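Local coordinates for protein L-ornithine N(5)-monooxygenase (Pseudomonas aeruginosa, PDB 3S5W) that uses FAD, NADPH and molecular oxygen to hydroxylate the side-chain amine of L-ornithine, the first step toward hydroxamate siderophores such as pyoverdin, at residues G74-V78 with R126-N130; V273-F277 with Y300-N304; E395-Y400 with S418-H422. All coordinates share one frame; numbering follows the deposited sequence.

Contact 1. Residues G74-V78 with R126-N130; sequences GNTLV and RMEFN. With FAD (flavin-adenine dinucleotide), chain C.
Thr76 and Arg126 meet beside the dimethylbenzene end of the FAD isoalloxazine, the tight, buried side of the contact. Arg126 NH1 reaches Thr76 OG1 at 2.8 Å, a nearly straight bond (161°) lying close to the guanidinium plane. Arg126 NH2 adds a weak bond to Thr76 O, 3.2 Å away. Arginine suits the place because one flat group can serve both oxygens while its face lies against the flavin: FAD C6 sits 3.7 Å above the guanidinium plane. A bend at chi3 (-76°) carries the guanidinium from beside FAD N5 and C6 out toward Thr76. Thr76 OG1 also approaches FAD C7M (3.4 Å) and is hydrogen-bonded to His73 O. Leu77, centre of an inverse gamma turn, fills the next layer with its branches divided: CD2 packs on Arg126 CB at 3.7 Å, and CD1 on Asn130, whose OD1 holds Trp72 N. The outer side is looser. There the exposed Met127 lays CG against Leu77 CB at 4.0 Å, its long unbranched chain alongside. A salt bridge from Arg126 NH2 to Glu241 would offset the buried charge and probably moderates its pull on the flavin.

Contact 2. Residues V273-F277 with Y300-N304; sequences VNEVF and YHNTN. With ONH (N~5~-hydroxy-L-ornithine), chain E; NAP (NADP nicotinamide-adenine-dinucleotide phosphate), chain F.
Val273 and Tyr300 bring the two backbones to 7.8 Å between CA atoms, too far for main chains to pair, so side chains bridge the gap between the end of helix 271-274, with the 3-10 turn after it, and an irregular loop. Val276 CG2 lies over the face of the Tyr300 ring, a CH-pi contact 4.3 Å from the centroid, while Val273 CG1 meets the same ring at its edge. Branching suits Val276, whose other methyl, CG1, touches Tyr300 CD1. Val273 CG1, anti to its backbone nitrogen (chi1 165°), also presses tightly on Thr303 CG2 at 3.4 Å, so one methyl serves both partners. Thr303 OG1 is turned back to Tyr300 O (2.6 Å) and stands 3.2 Å from Phe277 CZ. The flat Phe277 ring offers a face to each side: Val276 CG1 on one, CA of the bound hydroxyornithine 3.4 Å above the other. Asn274 grips the ligand's amino acid end with both amide atoms, and Asn304 OD1 accepts from NE of the hydroxyornithine at 2.8 Å. Asn304 O accepts from NADP O3D, joining product and cofactor. The contact sets helix 271-274 against the loop between helices 290-299 and 310-326, with Leu424 and Leu428 alongside.

Contact 3. Residues E395-Y400 with S418-H422; sequences EIGRDY and SQASH
Tyr400 and His422 form an offset stack, the aromatic centre of a contact between a type I beta turn, Gly397 to Tyr400, and the short helix 419-422. The ring centroids are 4.3 Å apart and the planes are inclined by 28°, so the overlap is partial: Tyr400 CE1 lies over the rim of the imidazole, and His422 CE1 over the rim of the phenol. Histidine suits the place because its face can stack while its edge remains available for polar contacts. That edge is directed at the turn: His422 NE2 gives a weak hydrogen bond to Gly397 O at 3.3 Å, and His422 CE1 comes within 2.9 Å of Arg398 O. Gly397 O also receives Tyr400 N, the bond that closes the turn, so one carbonyl serves both the turn and the imidazole.

Beside the stack, Ile396 supplies an apolar wedge. With CG1 anti to the backbone N (chi1 -161°), the other branch meets the serines: Ile396 CG2 is 3.8 Å from Ser418 CB and also touches Ser421 OG; small serines let it come close to the helix. Ser418 OG stands at the edge of the Tyr400 ring and is hydrogen-bonded to Asp426. Ser418 O accepts from both Ser421 N and His422 N, bonds that shape the helical turn carrying the imidazole.

Farther out, helix 279-287 borders the stack through Thr282 and Tyr286, the latter meeting the His422 ring while its hydroxyl donates to Ile396 O. Helix 432-447 covers Tyr400 with Arg435, Glu438 and Ile439. The Arg398 guanidinium, almost perpendicular to the imidazole (87°), is drawn between two acids, Asp283 on NE and Glu438 on NH1. Glu395, salt-bridged to Arg293 of helix 290-299, closes the exposed side, with OE1 3.7 Å from Ser421 CB.

Following the chain from the N terminus, contact 1 comes first: it joins the loop after strand 61-65 to the start of helix 126-137, closing a loop that includes helices 103-109 and 113-119. Contact 2 then closes a mainly helical excursion through 279-287 and 290-299. Contact 3 brings the loop before strand 411-414 against helix 419-422 just beyond that strand. The three follow in series, neither nesting nor crossing. Contacts 2 and 3 are neighbours, about 5 Å apart at their nearest atoms, and helix 279-287, within the loop of contact 2, borders contact 3. Contact 1 lies at the flavin, contact 2 at product and NADP, and contact 3 farther from the ligands.

Contact 1. Residues G74-V78 with R126-N130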
loop_
_atom_site.group_PDB
_atom_site.type_symbol
_atom_site.label_atom_id
_atom_site.label_comp_id
_atom_site.label_asym_id
_atom_site.label_seq_id
_atom_site.Cartn_x
_atom_site.Cartn_y
_atom_site.Cartn_z
ATOM N N GLY A 74 -4.887 -1.919 8.527
ATOM C CA GLY A 74 -5.918 -2.485 9.392
ATOM C C GLY A 74 -7.168 -1.647 9.442
ATOM O O GLY A 74 -8.267 -2.181 9.610
ATOM N N ASN A 75 -7.019 -0.329 9.276
ATOM C CA ASN A 75 -8.203 0.544 9.297
ATOM C C ASN A 75 -9.037 0.531 7.993
ATOM O O ASN A 75 -10.063 1.212 7.895
ATOM C CB ASN A 75 -7.862 1.962 9.791
ATOM C CG ASN A 75 -7.534 1.981 11.292
ATOM O OD1 ASN A 75 -8.115 1.213 12.056
ATOM N ND2 ASN A 75 -6.610 2.827 11.704
ATOM N N THR A 76 -8.624 -0.300 7.036
ATOM C CA THR A 76 -9.407 -0.478 5.793
ATOM C C THR A 76 -10.087 -1.849 5.735
ATOM O O THR A 76 -10.736 -2.169 4.725
ATOM C CB THR A 76 -8.560 -0.321 4.523
ATOM O OG1 THR A 76 -7.621 -1.416 4.381
ATOM C CG2 THR A 76 -7.829 1.035 4.502
ATOM N N LEU A 77 -9.941 -2.643 6.808
ATOM C CA LEU A 77 -10.401 -4.046 6.765
ATOM C C LEU A 77 -11.898 -4.139 7.062
ATOM O O LEU A 77 -12.330 -4.690 8.094
ATOM C CB LEU A 77 -9.561 -4.943 7.687
ATOM C CG LEU A 77 -8.066 -5.030 7.331
ATOM C CD1 LEU A 77 -7.230 -5.756 8.430
ATOM C CD2 LEU A 77 -7.905 -5.753 5.980
ATOM N N VAL A 78 -12.694 -3.596 6.150
ATOM C CA VAL A 78 -14.143 -3.624 6.306
ATOM C C VAL A 78 -14.642 -5.011 5.914
ATOM O O VAL A 78 -13.919 -5.802 5.279
ATOM C CB VAL A 78 -14.877 -2.516 5.478
ATOM C CG1 VAL A 78 -14.405 -1.132 5.916
ATOM C CG2 VAL A 78 -14.615 -2.675 3.978
ATOM N N ARG A 126 -9.484 -9.738 2.703
ATOM C CA ARG A 126 -8.258 -9.082 3.193
ATOM C C ARG A 126 -8.020 -9.326 4.703
ATOM O O ARG A 126 -6.868 -9.339 5.163
ATOM C CB ARG A 126 -8.235 -7.590 2.828
ATOM C CG ARG A 126 -7.982 -7.382 1.335
ATOM C CD ARG A 126 -7.504 -5.941 1.041
ATOM N NE ARG A 126 -8.616 -5.000 1.099
ATOM C CZ ARG A 126 -8.739 -3.977 1.953
ATOM N NH1 ARG A 126 -7.812 -3.726 2.862
ATOM N NH2 ARG A 126 -9.807 -3.189 1.881
ATOM N N MET A 127 -9.089 -9.549 5.465
ATOM C CA MET A 127 -8.934 -9.872 6.896
ATOM C C MET A 127 -8.201 -11.209 7.050
ATOM O O MET A 127 -7.402 -11.377 7.959
ATOM C CB MET A 127 -10.283 -9.953 7.650
ATOM C CG MET A 127 -11.074 -8.645 7.749
ATOM S SD MET A 127 -12.571 -8.754 8.832
ATOM C CE MET A 127 -11.912 -8.097 10.381
ATOM N N GLU A 128 -8.479 -12.167 6.173
ATOM C CA GLU A 128 -7.739 -13.455 6.239
ATOM C C GLU A 128 -6.299 -13.268 5.780
ATOM O O GLU A 128 -5.385 -13.845 6.343
ATOM C CB GLU A 128 -8.426 -14.554 5.433
ATOM C CG GLU A 128 -7.754 -15.949 5.637
ATOM C CD GLU A 128 -8.494 -17.097 4.937
ATOM O OE1 GLU A 128 -9.230 -16.854 3.960
ATOM O OE2 GLU A 128 -8.337 -18.255 5.371
ATOM N N PHE A 129 -6.078 -12.451 4.749
ATOM C CA PHE A 129 -4.695 -12.254 4.335
ATOM C C PHE A 129 -3.898 -11.511 5.429
ATOM O O PHE A 129 -2.721 -11.752 5.583
ATOM C CB PHE A 129 -4.617 -11.508 3.019
ATOM C CG PHE A 129 -3.305 -11.691 2.317
ATOM C CD1 PHE A 129 -3.039 -12.870 1.632
ATOM C CD2 PHE A 129 -2.352 -10.696 2.330
ATOM C CE1 PHE A 129 -1.817 -13.054 0.954
ATOM C CE2 PHE A 129 -1.120 -10.874 1.660
ATOM C CZ PHE A 129 -0.867 -12.050 0.974
ATOM N N ASN A 130 -4.561 -10.601 6.151
ATOM C CA ASN A 130 -3.971 -9.925 7.324
ATOM C C ASN A 130 -3.528 -10.958 8.387
ATOM O O ASN A 130 -2.430 -10.886 8.916
ATOM C CB ASN A 130 -4.970 -8.925 7.952
ATOM C CG ASN A 130 -4.458 -8.336 9.269
ATOM O OD1 ASN A 130 -3.418 -7.653 9.304
ATOM N ND2 ASN A 130 -5.175 -8.618 10.365
HETATM P PA FAD C . 3.144 -1.635 3.501
HETATM O O1A FAD C . 2.458 -0.332 3.330
HETATM O O2A FAD C . 2.220 -2.864 3.552
HETATM O O5B FAD C . 4.017 -1.621 4.872
HETATM C C5B FAD C . 4.796 -0.489 5.182
HETATM C C4B FAD C . 5.104 -0.631 6.662
HETATM O O4B FAD C . 5.992 0.399 7.005
HETATM C C3B FAD C . 3.847 -0.419 7.500
HETATM O O3B FAD C . 3.610 -1.555 8.306
HETATM C C2B FAD C . 4.148 0.831 8.336
HETATM O O2B FAD C . 3.731 0.691 9.690
HETATM C C1B FAD C . 5.645 0.882 8.294
HETATM N N9A FAD C . 6.238 2.214 8.356
HETATM C C8A FAD C . 5.948 3.324 7.569
HETATM N N7A FAD C . 6.809 4.321 7.932
HETATM C C5A FAD C . 7.633 3.839 8.901
HETATM C C6A FAD C . 8.680 4.420 9.616
HETATM N N6A FAD C . 9.199 5.597 9.230
HETATM N N1A FAD C . 9.333 3.646 10.573
HETATM C C2A FAD C . 8.993 2.332 10.822
HETATM N N3A FAD C . 7.950 1.750 10.109
HETATM C C4A FAD C . 7.289 2.505 9.169
HETATM N N1 FAD C . -1.819 -5.201 -3.172
HETATM C C2 FAD C . -2.178 -6.404 -3.765
HETATM O O2 FAD C . -1.378 -7.012 -4.458
HETATM N N3 FAD C . -3.439 -6.931 -3.582
HETATM C C4 FAD C . -4.371 -6.294 -2.801
HETATM O O4 FAD C . -5.480 -6.829 -2.627
HETATM C C4X FAD C . -4.023 -5.065 -2.209
HETATM N N5 FAD C . -4.948 -4.385 -1.430
HETATM C C5X FAD C . -4.607 -3.170 -0.858
HETATM C C6 FAD C . -5.553 -2.493 -0.073
HETATM C C7 FAD C . -5.243 -1.274 0.513
HETATM C C7M FAD C . -6.314 -0.600 1.334
HETATM C C8 FAD C . -3.990 -0.713 0.291
HETATM C C8M FAD C . -3.585 0.600 0.895
HETATM C C9 FAD C . -3.044 -1.376 -0.484
HETATM C C9A FAD C . -3.331 -2.623 -1.055
HETATM N N10 FAD C . -2.393 -3.304 -1.841
HETATM C C10 FAD C . -2.753 -4.512 -2.428
HETATM C "C1'" FAD C . -1.037 -2.742 -2.137
HETATM C "C2'" FAD C . -0.058 -2.774 -0.945
HETATM O "O2'" FAD C . 0.835 -1.687 -1.209
HETATM C "C3'" FAD C . 0.701 -4.092 -0.938
HETATM O "O3'" FAD C . -0.188 -5.224 -0.853
HETATM C "C4'" FAD C . 1.670 -4.189 0.268
HETATM O "O4'" FAD C . 0.974 -3.835 1.458
HETATM C "C5'" FAD C . 2.988 -3.388 0.105
HETATM O "O5'" FAD C . 3.886 -3.861 1.090
HETATM P P FAD C . 5.044 -2.940 1.746
HETATM O O1P FAD C . 5.639 -3.780 2.849
HETATM O O2P FAD C . 5.944 -2.503 0.621
HETATM O O3P FAD C . 4.240 -1.698 2.341
#

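Contact 2. Residues V273-F277 with Y300-N304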
loop_
_atom_site.group_PDB
_atom_site.type_symbol
_atom_site.label_atom_id
_atom_site.label_comp_id
_atom_site.label_asym_id
_atom_site.label_seq_id
_atom_site.Cartn_x
_atom_site.Cartn_y
_atom_site.Cartn_z
ATOM N N VAL A 273 -3.561 -9.348 -20.648
ATOM C CA VAL A 273 -3.241 -8.097 -19.949
ATOM C C VAL A 273 -2.516 -8.381 -18.618
ATOM O O VAL A 273 -1.533 -7.702 -18.266
ATOM C CB VAL A 273 -4.537 -7.284 -19.740
ATOM C CG1 VAL A 273 -4.353 -6.149 -18.700
ATOM C CG2 VAL A 273 -5.020 -6.737 -21.076
ATOM N N ASN A 274 -2.989 -9.400 -17.897
ATOM C CA ASN A 274 -2.457 -9.678 -16.554
ATOM C C ASN A 274 -0.995 -10.117 -16.555
ATOM O O ASN A 274 -0.328 -10.108 -15.496
ATOM C CB ASN A 274 -3.315 -10.683 -15.777
ATOM C CG ASN A 274 -3.287 -10.403 -14.266
ATOM O OD1 ASN A 274 -3.575 -9.283 -13.834
ATOM N ND2 ASN A 274 -2.942 -11.404 -13.480
ATOM N N GLU A 275 -0.503 -10.485 -17.740
ATOM C CA GLU A 275 0.935 -10.749 -17.906
ATOM C C GLU A 275 1.835 -9.539 -17.563
ATOM O O GLU A 275 3.032 -9.728 -17.305
ATOM C CB GLU A 275 1.249 -11.306 -19.293
ATOM C CG GLU A 275 0.707 -12.759 -19.397
ATOM C CD GLU A 275 1.054 -13.453 -20.683
ATOM O OE1 GLU A 275 1.662 -12.813 -21.560
ATOM O OE2 GLU A 275 0.683 -14.637 -20.827
ATOM N N VAL A 276 1.269 -8.340 -17.522
ATOM C CA VAL A 276 2.042 -7.118 -17.127
ATOM C C VAL A 276 2.527 -7.172 -15.664
ATOM O O VAL A 276 3.412 -6.382 -15.250
ATOM C CB VAL A 276 1.274 -5.790 -17.453
ATOM C CG1 VAL A 276 0.110 -5.535 -16.510
ATOM C CG2 VAL A 276 2.184 -4.583 -17.472
ATOM N N PHE A 277 1.931 -8.080 -14.886
ATOM C CA PHE A 277 2.337 -8.279 -13.483
ATOM C C PHE A 277 3.330 -9.423 -13.283
ATOM O O PHE A 277 3.881 -9.589 -12.173
ATOM C CB PHE A 277 1.098 -8.484 -12.593
ATOM C CG PHE A 277 0.161 -7.333 -12.617
ATOM C CD1 PHE A 277 -0.960 -7.356 -13.444
ATOM C CD2 PHE A 277 0.396 -6.201 -11.830
ATOM C CE1 PHE A 277 -1.843 -6.262 -13.481
ATOM C CE2 PHE A 277 -0.473 -5.112 -11.860
ATOM C CZ PHE A 277 -1.613 -5.149 -12.691
ATOM N N TYR A 300 -1.473 0.427 -19.477
ATOM C CA TYR A 300 -1.964 -0.566 -18.509
ATOM C C TYR A 300 -2.394 0.058 -17.179
ATOM O O TYR A 300 -2.509 -0.639 -16.173
ATOM C CB TYR A 300 -0.882 -1.631 -18.285
ATOM C CG TYR A 300 -0.706 -2.574 -19.471
ATOM C CD1 TYR A 300 -1.505 -3.712 -19.593
ATOM C CD2 TYR A 300 0.252 -2.319 -20.464
ATOM C CE1 TYR A 300 -1.372 -4.580 -20.673
ATOM C CE2 TYR A 300 0.411 -3.194 -21.546
ATOM C CZ TYR A 300 -0.409 -4.322 -21.643
ATOM O OH TYR A 300 -0.279 -5.207 -22.697
ATOM N N HIS A 301 -2.617 1.372 -17.181
ATOM C CA HIS A 301 -3.008 2.097 -15.972
ATOM C C HIS A 301 -4.258 1.474 -15.328
ATOM O O HIS A 301 -4.337 1.377 -14.096
ATOM C CB HIS A 301 -3.277 3.574 -16.305
ATOM C CG HIS A 301 -3.275 4.490 -15.115
ATOM N ND1 HIS A 301 -4.391 5.203 -14.715
ATOM C CD2 HIS A 301 -2.278 4.851 -14.272
ATOM C CE1 HIS A 301 -4.087 5.947 -13.665
ATOM N NE2 HIS A 301 -2.815 5.746 -13.375
ATOM N N ASN A 302 -5.199 1.011 -16.168
ATOM C CA ASN A 302 -6.473 0.478 -15.695
ATOM C C ASN A 302 -6.442 -0.965 -15.153
ATOM O O ASN A 302 -7.486 -1.545 -14.848
ATOM C CB ASN A 302 -7.567 0.642 -16.779
ATOM C CG ASN A 302 -7.488 -0.405 -17.846
ATOM O OD1 ASN A 302 -6.403 -0.911 -18.160
ATOM N ND2 ASN A 302 -8.656 -0.770 -18.416
ATOM N N THR A 303 -5.261 -1.547 -15.065
ATOM C CA THR A 303 -5.088 -2.833 -14.343
ATOM C C THR A 303 -4.963 -2.559 -12.842
ATOM O O THR A 303 -5.089 -3.458 -12.025
ATOM C CB THR A 303 -3.796 -3.532 -14.762
ATOM O OG1 THR A 303 -2.690 -2.662 -14.479
ATOM C CG2 THR A 303 -3.829 -3.863 -16.257
ATOM N N ASN A 304 -4.731 -1.298 -12.476
ATOM C CA ASN A 304 -4.441 -1.009 -11.073
ATOM C C ASN A 304 -4.951 0.294 -10.472
ATOM O O ASN A 304 -5.113 0.366 -9.261
ATOM C CB ASN A 304 -2.931 -1.120 -10.812
ATOM C CG ASN A 304 -2.600 -1.205 -9.303
ATOM O OD1 ASN A 304 -3.049 -2.126 -8.619
ATOM N ND2 ASN A 304 -1.851 -0.214 -8.779
HETATM C C ONH E . -1.910 -9.428 -10.388
HETATM N N ONH E . -3.880 -8.280 -11.323
HETATM O O ONH E . -2.517 -10.484 -10.735
HETATM C CA ONH E . -2.657 -8.129 -10.496
HETATM C CB ONH E . -2.951 -7.584 -9.094
HETATM C CD ONH E . -3.904 -5.688 -7.842
HETATM N NE ONH E . -4.530 -4.407 -8.041
HETATM C CG ONH E . -3.614 -6.222 -9.226
HETATM O OZ ONH E . -5.278 -3.901 -7.001
HETATM O OXT ONH E . -0.721 -9.390 -9.960
HETATM P PA NAP F . -6.555 4.900 -6.836
HETATM O O1A NAP F . -6.823 3.793 -7.761
HETATM O O2A NAP F . -5.339 5.639 -7.115
HETATM O O5B NAP F . -7.885 5.762 -6.771
HETATM C C5B NAP F . -7.747 7.093 -6.440
HETATM C C4B NAP F . -9.123 7.674 -6.686
HETATM O O4B NAP F . -9.047 8.952 -6.122
HETATM C C3B NAP F . -9.402 7.824 -8.187
HETATM O O3B NAP F . -10.812 7.714 -8.327
HETATM C C2B NAP F . -8.946 9.278 -8.407
HETATM O O2B NAP F . -9.682 9.900 -9.419
HETATM C C1B NAP F . -9.330 9.951 -7.067
HETATM N N9A NAP F . -8.516 11.162 -6.871
HETATM C C8A NAP F . -7.146 11.229 -6.729
HETATM N N7A NAP F . -6.775 12.521 -6.587
HETATM C C5A NAP F . -7.886 13.274 -6.663
HETATM C C6A NAP F . -8.088 14.654 -6.609
HETATM N N6A NAP F . -7.057 15.479 -6.475
HETATM N N1A NAP F . -9.358 15.134 -6.724
HETATM C C2A NAP F . -10.442 14.312 -6.879
HETATM N N3A NAP F . -10.250 12.938 -6.937
HETATM C C4A NAP F . -8.991 12.439 -6.848
HETATM O O3 NAP F . -6.577 4.401 -5.300
HETATM P PN NAP F . -7.432 3.270 -4.485
HETATM O O1N NAP F . -7.047 3.455 -3.045
HETATM O O2N NAP F . -8.893 3.283 -4.822
HETATM O O5D NAP F . -6.672 1.989 -5.096
HETATM C C5D NAP F . -7.187 0.770 -5.589
HETATM C C4D NAP F . -6.061 -0.174 -5.182
HETATM O O4D NAP F . -6.434 -1.489 -4.869
HETATM C C3D NAP F . -4.916 -0.387 -6.160
HETATM O O3D NAP F . -4.235 0.811 -6.445
HETATM C C2D NAP F . -4.122 -1.445 -5.377
HETATM O O2D NAP F . -3.101 -0.968 -4.509
HETATM C C1D NAP F . -5.208 -2.131 -4.539
HETATM P P2B NAP F . -9.121 10.145 -10.920
HETATM O O1X NAP F . -10.073 11.226 -11.416
HETATM O O2X NAP F . -9.280 8.789 -11.581
HETATM O O3X NAP F . -7.671 10.550 -10.842
#

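Contact 3. Residues E395-Y400 with S418-H422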
loop_
_atom_site.group_PDB
_atom_site.type_symbol
_atom_site.label_atom_id
_atom_site.label_comp_id
_atom_site.label_asym_id
_atom_site.label_seq_id
_atom_site.Cartn_x
_atom_site.Cartn_y
_atom_site.Cartn_z
ATOM N N GLU A 395 19.033 6.820 -11.501
ATOM C CA GLU A 395 17.863 6.078 -10.995
ATOM C C GLU A 395 18.288 4.809 -10.235
ATOM O O GLU A 395 19.421 4.323 -10.382
ATOM C CB GLU A 395 16.860 5.722 -12.134
ATOM C CG GLU A 395 17.350 4.616 -13.116
ATOM C CD GLU A 395 16.285 4.104 -14.101
ATOM O OE1 GLU A 395 15.138 4.589 -14.075
ATOM O OE2 GLU A 395 16.608 3.205 -14.914
ATOM N N ILE A 396 17.369 4.283 -9.428
ATOM C CA ILE A 396 17.488 2.954 -8.796
ATOM C C ILE A 396 17.974 1.837 -9.764
ATOM O O ILE A 396 17.603 1.817 -10.959
ATOM C CB ILE A 396 16.099 2.582 -8.175
ATOM C CG1 ILE A 396 16.220 1.478 -7.127
ATOM C CG2 ILE A 396 15.088 2.229 -9.272
ATOM C CD1 ILE A 396 14.944 1.324 -6.286
ATOM N N GLY A 397 18.785 0.911 -9.253
ATOM C CA GLY A 397 19.298 -0.194 -10.058
ATOM C C GLY A 397 18.220 -1.256 -10.303
ATOM O O GLY A 397 17.173 -1.253 -9.651
ATOM N N ARG A 398 18.488 -2.169 -11.227
ATOM C CA ARG A 398 17.626 -3.343 -11.438
ATOM C C ARG A 398 17.387 -4.079 -10.114
ATOM O O ARG A 398 16.246 -4.462 -9.812
ATOM C CB ARG A 398 18.250 -4.291 -12.460
ATOM C CG ARG A 398 17.443 -5.585 -12.744
ATOM C CD ARG A 398 15.973 -5.313 -13.163
ATOM N NE ARG A 398 15.205 -6.565 -13.260
ATOM C CZ ARG A 398 14.659 -7.214 -12.219
ATOM N NH1 ARG A 398 14.738 -6.715 -10.981
ATOM N NH2 ARG A 398 13.970 -8.340 -12.415
ATOM N N ASP A 399 18.457 -4.236 -9.318
ATOM C CA ASP A 399 18.384 -4.915 -8.011
ATOM C C ASP A 399 17.806 -4.080 -6.842
ATOM O O ASP A 399 17.917 -4.474 -5.678
ATOM C CB ASP A 399 19.765 -5.495 -7.637
ATOM C CG ASP A 399 20.822 -4.394 -7.396
ATOM O OD1 ASP A 399 20.533 -3.218 -7.702
ATOM O OD2 ASP A 399 21.923 -4.726 -6.909
ATOM N N TYR A 400 17.199 -2.944 -7.164
ATOM C CA TYR A 400 16.496 -2.062 -6.222
ATOM C C TYR A 400 17.452 -1.237 -5.328
ATOM O O TYR A 400 17.025 -0.621 -4.376
ATOM C CB TYR A 400 15.453 -2.822 -5.375
ATOM C CG TYR A 400 14.431 -3.513 -6.245
ATOM C CD1 TYR A 400 13.310 -2.809 -6.718
ATOM C CD2 TYR A 400 14.597 -4.857 -6.622
ATOM C CE1 TYR A 400 12.345 -3.431 -7.554
ATOM C CE2 TYR A 400 13.638 -5.494 -7.455
ATOM C CZ TYR A 400 12.514 -4.753 -7.909
ATOM O OH TYR A 400 11.562 -5.342 -8.720
ATOM N N SER A 418 9.570 2.216 -7.188
ATOM C CA SER A 418 10.196 2.136 -8.485
ATOM C C SER A 418 9.244 1.619 -9.564
ATOM O O SER A 418 9.668 0.981 -10.501
ATOM C CB SER A 418 11.480 1.296 -8.392
ATOM O OG SER A 418 11.209 0.058 -7.756
ATOM N N GLN A 419 7.961 1.933 -9.433
ATOM C CA GLN A 419 7.006 1.649 -10.518
ATOM C C GLN A 419 7.479 2.189 -11.887
ATOM O O GLN A 419 7.353 1.482 -12.903
ATOM C CB GLN A 419 5.631 2.200 -10.184
ATOM C CG GLN A 419 4.579 2.008 -11.296
ATOM C CD GLN A 419 3.262 2.562 -10.864
ATOM O OE1 GLN A 419 2.916 3.699 -11.197
ATOM N NE2 GLN A 419 2.533 1.795 -10.068
ATOM N N ALA A 420 8.023 3.414 -11.901
ATOM C CA ALA A 420 8.469 4.041 -13.173
ATOM C C ALA A 420 9.449 3.180 -13.971
ATOM O O ALA A 420 9.425 3.187 -15.203
ATOM C CB ALA A 420 9.041 5.467 -12.946
ATOM N N SER A 421 10.272 2.406 -13.283
ATOM C CA SER A 421 11.303 1.597 -13.943
ATOM C C SER A 421 11.056 0.087 -13.921
ATOM O O SER A 421 11.645 -0.658 -14.709
ATOM C CB SER A 421 12.670 1.885 -13.309
ATOM O OG SER A 421 12.665 1.684 -11.897
ATOM N N HIS A 422 10.266 -0.378 -12.964
ATOM C CA HIS A 422 10.109 -1.827 -12.744
ATOM C C HIS A 422 8.677 -2.325 -12.977
ATOM O O HIS A 422 8.443 -3.522 -12.951
ATOM C CB HIS A 422 10.499 -2.193 -11.293
ATOM C CG HIS A 422 11.961 -2.065 -11.015
ATOM N ND1 HIS A 422 12.782 -3.158 -10.826
ATOM C CD2 HIS A 422 12.751 -0.973 -10.909
ATOM C CE1 HIS A 422 14.013 -2.737 -10.574
ATOM N NE2 HIS A 422 14.023 -1.417 -10.636
#